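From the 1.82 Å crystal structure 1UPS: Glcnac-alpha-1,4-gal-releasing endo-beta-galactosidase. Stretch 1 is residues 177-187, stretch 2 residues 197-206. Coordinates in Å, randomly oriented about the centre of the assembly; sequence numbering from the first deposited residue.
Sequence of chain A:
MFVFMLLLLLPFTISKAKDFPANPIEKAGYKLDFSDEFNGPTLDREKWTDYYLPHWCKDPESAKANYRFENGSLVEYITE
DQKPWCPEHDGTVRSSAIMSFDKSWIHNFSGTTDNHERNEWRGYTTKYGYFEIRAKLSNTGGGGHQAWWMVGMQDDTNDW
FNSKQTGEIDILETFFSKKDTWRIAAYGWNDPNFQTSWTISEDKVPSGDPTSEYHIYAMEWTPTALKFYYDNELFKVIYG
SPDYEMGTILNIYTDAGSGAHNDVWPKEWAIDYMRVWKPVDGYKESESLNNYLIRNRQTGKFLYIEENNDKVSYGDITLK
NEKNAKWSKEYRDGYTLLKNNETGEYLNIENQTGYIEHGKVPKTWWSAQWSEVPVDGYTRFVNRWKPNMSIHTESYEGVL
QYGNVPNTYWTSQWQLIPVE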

# COMPACT_ATOMS: atom_id res chain seq x y z
N SER A 177 4.15 12.73 14.44
CA SER A 177 4.36 14.16 14.15
C SER A 177 3.72 14.67 12.84
O SER A 177 3.78 15.89 12.54
CB SER A 177 5.87 14.47 14.16
OG SER A 177 6.51 13.94 13.02
N LYS A 178 3.11 13.77 12.09
CA LYS A 178 2.60 14.10 10.76
C LYS A 178 1.11 13.75 10.71
O LYS A 178 0.70 12.77 10.07
CB LYS A 178 3.43 13.39 9.68
CG LYS A 178 4.92 13.80 9.71
CD LYS A 178 5.76 12.96 8.71
CE LYS A 178 7.25 13.26 8.83
NZ LYS A 178 8.12 12.39 7.93
N LYS A 179 0.31 14.54 11.42
CA LYS A 179 -1.03 14.11 11.84
C LYS A 179 -2.06 14.02 10.71
O LYS A 179 -3.11 13.41 10.89
CB LYS A 179 -1.58 15.03 12.94
N ASP A 180 -1.73 14.58 9.56
CA ASP A 180 -2.68 14.51 8.42
C ASP A 180 -2.28 13.49 7.35
O ASP A 180 -2.90 13.46 6.28
CB ASP A 180 -2.89 15.89 7.79
CG ASP A 180 -1.60 16.56 7.33
OD1 ASP A 180 -0.48 16.01 7.49
OD2 ASP A 180 -1.63 17.69 6.79
N THR A 181 -1.29 12.63 7.65
CA THR A 181 -0.77 11.70 6.63
C THR A 181 -1.17 10.25 6.85
O THR A 181 -1.66 9.88 7.92
CB THR A 181 0.78 11.74 6.55
OG1 THR A 181 1.31 11.28 7.81
CG2 THR A 181 1.32 13.19 6.38
N TRP A 182 -0.96 9.45 5.80
CA TRP A 182 -0.96 8.00 5.90
C TRP A 182 0.32 7.57 5.16
O TRP A 182 0.43 7.68 3.93
CB TRP A 182 -2.23 7.39 5.25
CG TRP A 182 -2.22 5.87 5.21
CD1 TRP A 182 -1.34 5.02 5.88
CD2 TRP A 182 -3.11 5.02 4.48
NE1 TRP A 182 -1.65 3.71 5.59
CE2 TRP A 182 -2.73 3.67 4.74
CE3 TRP A 182 -4.22 5.25 3.64
CZ2 TRP A 182 -3.40 2.58 4.19
CZ3 TRP A 182 -4.88 4.16 3.08
CH2 TRP A 182 -4.47 2.84 3.37
N ARG A 183 1.29 7.10 5.94
CA ARG A 183 2.56 6.62 5.41
C ARG A 183 2.44 5.15 5.01
O ARG A 183 2.00 4.32 5.81
CB ARG A 183 3.63 6.76 6.50
CG ARG A 183 5.04 6.44 6.02
CD ARG A 183 6.10 6.83 7.09
NE ARG A 183 7.46 6.40 6.77
CZ ARG A 183 8.48 7.22 6.48
NH1 ARG A 183 8.31 8.54 6.41
NH2 ARG A 183 9.68 6.70 6.23
N ILE A 184 2.85 4.85 3.78
CA ILE A 184 2.80 3.50 3.21
C ILE A 184 4.18 3.24 2.59
O ILE A 184 4.75 4.13 1.94
CB ILE A 184 1.71 3.41 2.13
CG1 ILE A 184 0.32 3.63 2.72
CG2 ILE A 184 1.73 2.03 1.43
CD1 ILE A 184 -0.75 4.01 1.68
N ALA A 185 4.72 2.04 2.80
CA ALA A 185 6.05 1.71 2.24
C ALA A 185 6.16 0.23 1.90
O ALA A 185 5.37 -0.58 2.37
CB ALA A 185 7.17 2.13 3.23
N ALA A 186 7.15 -0.12 1.07
CA ALA A 186 7.38 -1.53 0.74
C ALA A 186 8.81 -1.74 0.27
O ALA A 186 9.42 -0.83 -0.31
CB ALA A 186 6.39 -2.01 -0.33
N TYR A 187 9.33 -2.94 0.48
CA TYR A 187 10.70 -3.29 0.08
C TYR A 187 10.81 -4.81 0.09
O TYR A 187 10.25 -5.45 0.95
CB TYR A 187 11.69 -2.68 1.08
CG TYR A 187 13.15 -2.99 0.80
CD1 TYR A 187 13.71 -2.75 -0.46
CD2 TYR A 187 13.97 -3.49 1.81
CE1 TYR A 187 15.07 -3.03 -0.69
CE2 TYR A 187 15.33 -3.76 1.58
CZ TYR A 187 15.86 -3.53 0.33
OH TYR A 187 17.20 -3.81 0.10
N SER A 197 13.87 -1.74 -4.69
CA SER A 197 14.27 -0.51 -4.00
C SER A 197 13.10 -0.06 -3.12
O SER A 197 11.94 -0.27 -3.49
CB SER A 197 14.62 0.60 -5.00
OG SER A 197 15.68 0.20 -5.88
N TRP A 198 13.39 0.57 -1.99
CA TRP A 198 12.32 1.07 -1.11
C TRP A 198 11.40 2.00 -1.90
O TRP A 198 11.88 2.80 -2.73
CB TRP A 198 12.91 1.86 0.07
CG TRP A 198 13.24 1.01 1.23
CD1 TRP A 198 14.48 0.57 1.60
CD2 TRP A 198 12.32 0.45 2.16
NE1 TRP A 198 14.39 -0.22 2.72
CE2 TRP A 198 13.07 -0.31 3.08
CE3 TRP A 198 10.93 0.52 2.31
CZ2 TRP A 198 12.47 -1.01 4.14
CZ3 TRP A 198 10.33 -0.18 3.37
CH2 TRP A 198 11.12 -0.93 4.27
N THR A 199 10.09 1.90 -1.66
CA THR A 199 9.15 2.95 -2.08
C THR A 199 8.43 3.39 -0.81
O THR A 199 8.06 2.55 -0.02
CB THR A 199 8.17 2.46 -3.20
OG1 THR A 199 7.31 3.55 -3.60
CG2 THR A 199 7.21 1.36 -2.71
N ILE A 200 8.32 4.71 -0.60
CA ILE A 200 7.76 5.27 0.63
C ILE A 200 6.98 6.54 0.25
O ILE A 200 7.48 7.39 -0.50
CB ILE A 200 8.87 5.69 1.63
CG1 ILE A 200 9.86 4.55 1.95
CG2 ILE A 200 8.26 6.31 2.91
CD1 ILE A 200 11.19 5.08 2.53
N SER A 201 5.75 6.66 0.73
CA SER A 201 5.03 7.93 0.62
C SER A 201 4.30 8.24 1.91
O SER A 201 4.00 7.34 2.67
CB SER A 201 4.05 7.93 -0.55
OG SER A 201 3.07 6.91 -0.41
N GLU A 202 4.01 9.52 2.15
CA GLU A 202 3.14 9.85 3.28
C GLU A 202 2.26 11.01 2.84
O GLU A 202 2.33 12.14 3.35
CB GLU A 202 3.93 10.10 4.58
CG GLU A 202 5.05 11.10 4.47
CD GLU A 202 6.05 11.06 5.64
OE1 GLU A 202 5.91 10.28 6.64
OE2 GLU A 202 7.02 11.84 5.53
N ASP A 203 1.42 10.69 1.88
CA ASP A 203 0.48 11.66 1.35
C ASP A 203 -0.54 12.04 2.42
O ASP A 203 -0.80 11.28 3.35
CB ASP A 203 -0.25 11.07 0.15
CG ASP A 203 0.67 10.75 -1.01
OD1 ASP A 203 0.28 9.92 -1.85
OD2 ASP A 203 1.79 11.28 -1.18
N LYS A 204 -1.10 13.24 2.29
CA LYS A 204 -2.20 13.68 3.14
C LYS A 204 -3.47 12.88 2.85
O LYS A 204 -3.81 12.65 1.66
CB LYS A 204 -2.47 15.16 2.91
CG LYS A 204 -1.31 16.06 3.39
CD LYS A 204 -1.60 17.54 3.25
CE LYS A 204 -0.39 18.35 3.72
NZ LYS A 204 0.60 18.55 2.61
N VAL A 205 -4.18 12.49 3.91
CA VAL A 205 -5.47 11.84 3.76
C VAL A 205 -6.49 12.84 3.17
O VAL A 205 -6.39 14.06 3.40
CB VAL A 205 -5.99 11.19 5.09
CG1 VAL A 205 -5.02 10.10 5.59
CG2 VAL A 205 -6.23 12.25 6.18
N PRO A 206 -7.43 12.33 2.38
CA PRO A 206 -8.40 13.23 1.70
C PRO A 206 -9.47 13.82 2.61
O PRO A 206 -10.10 14.82 2.21
CB PRO A 206 -9.02 12.33 0.63
CG PRO A 206 -8.93 10.95 1.19
CD PRO A 206 -7.61 10.92 2.01
O HOH W 1 3.77 9.87 8.43
O HOH W 2 0.98 7.87 1.19

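The two stretches pair as neighbouring antiparallel β-strands, joined by a ladder of main-chain hydrogen bonds that is reinforced by an aromatic stack at one end and by a pair of salt bridges converging on Glu-202 toward the other. The strand axes approach to 4.6 Å with their directions 162° apart, and the contact buries 931 Å² summed over both sides.

The ladder is most regular from Ile-184 to Ala-186. Ile-184 and Ser-201 exchange two bonds, from Ile-184 N to Ser-201 O and from Ser-201 N to Ile-184 O, both 3.0 Å. Ala-186 and Thr-199 repeat the pattern, with Ala-186 N to Thr-199 O at 3.0 Å and Thr-199 N to Ala-186 O at 3.1 Å. Between these pairs the chains draw closer, and Ala-185 CA makes a CA-H...O contact with Thr-199 O (3.1 Å); just beyond Ile-184, Arg-183 CA does the same with Ser-201 O (3.2 Å). Further along, Trp-182 N still donates to Asp-203 O at 3.1 Å, but the return bond is replaced by a water, which donates to Trp-182 O (2.8 Å) and accepts from Asp-203 N (2.9 Å). The same water lies 2.8 Å from Ser-201 OG, also within hydrogen-bonding geometry. Beyond this opening, Val-205 N donates to Asp-180 O at 2.9 Å and closes the pairing again.

Asp-180 belongs to a type I turn running from Lys-178 to Thr-181. The turn is held by Thr-181 N to Lys-178 O (3.1 Å), and Thr-181 OG1 donates to the same oxygen at 2.8 Å, a role suited to a short hydroxyl side chain. A second water donates to Thr-181 OG1 (2.9 Å) and to Glu-202 OE1 (2.8 Å), tying the turn to the opposite strand.

Glu-202, on the same face as Arg-183, has the largest area covered by the other stretch. Its carboxylate receives two cations: Lys-178 NZ lies 2.7 Å from Glu-202 OE2, and Arg-183 NH1 lies 3.0 Å from Glu-202 OE1, near the guanidinium plane. The extended lysine and arginine chains allow both charges to reach one acid. Ile-200 CG2 packs over a face of the guanidinium, 3.6 Å from Arg-183 NH2, so the arginine combines a charged contact with an apolar one.

On this face too, the small, buried Ala-185 packs against two larger neighbours on the other strand's side, its CB 3.8 Å from Ile-200 CG1 and 3.9 Å from Trp-198 CZ3. Trp-198 starts sideways from its CA, but its indole swings in to cover the end of the strand. Its five-membered ring forms an offset stack with the Tyr-187 ring, centroids 4.0 Å apart and planes at 20°, while Tyr-187 CB sits 3.2 Å from the centroid of the six-membered ring of Trp-198, almost on its normal. Two broad, flat side chains can thus overlap closely although Trp-198 remains exposed.

On the other face, Ala-186 CB lies 4.2 Å from Thr-199 CG2, and Trp-182 CB meets Val-205 CG1 at 3.9 Å before its indole leads away.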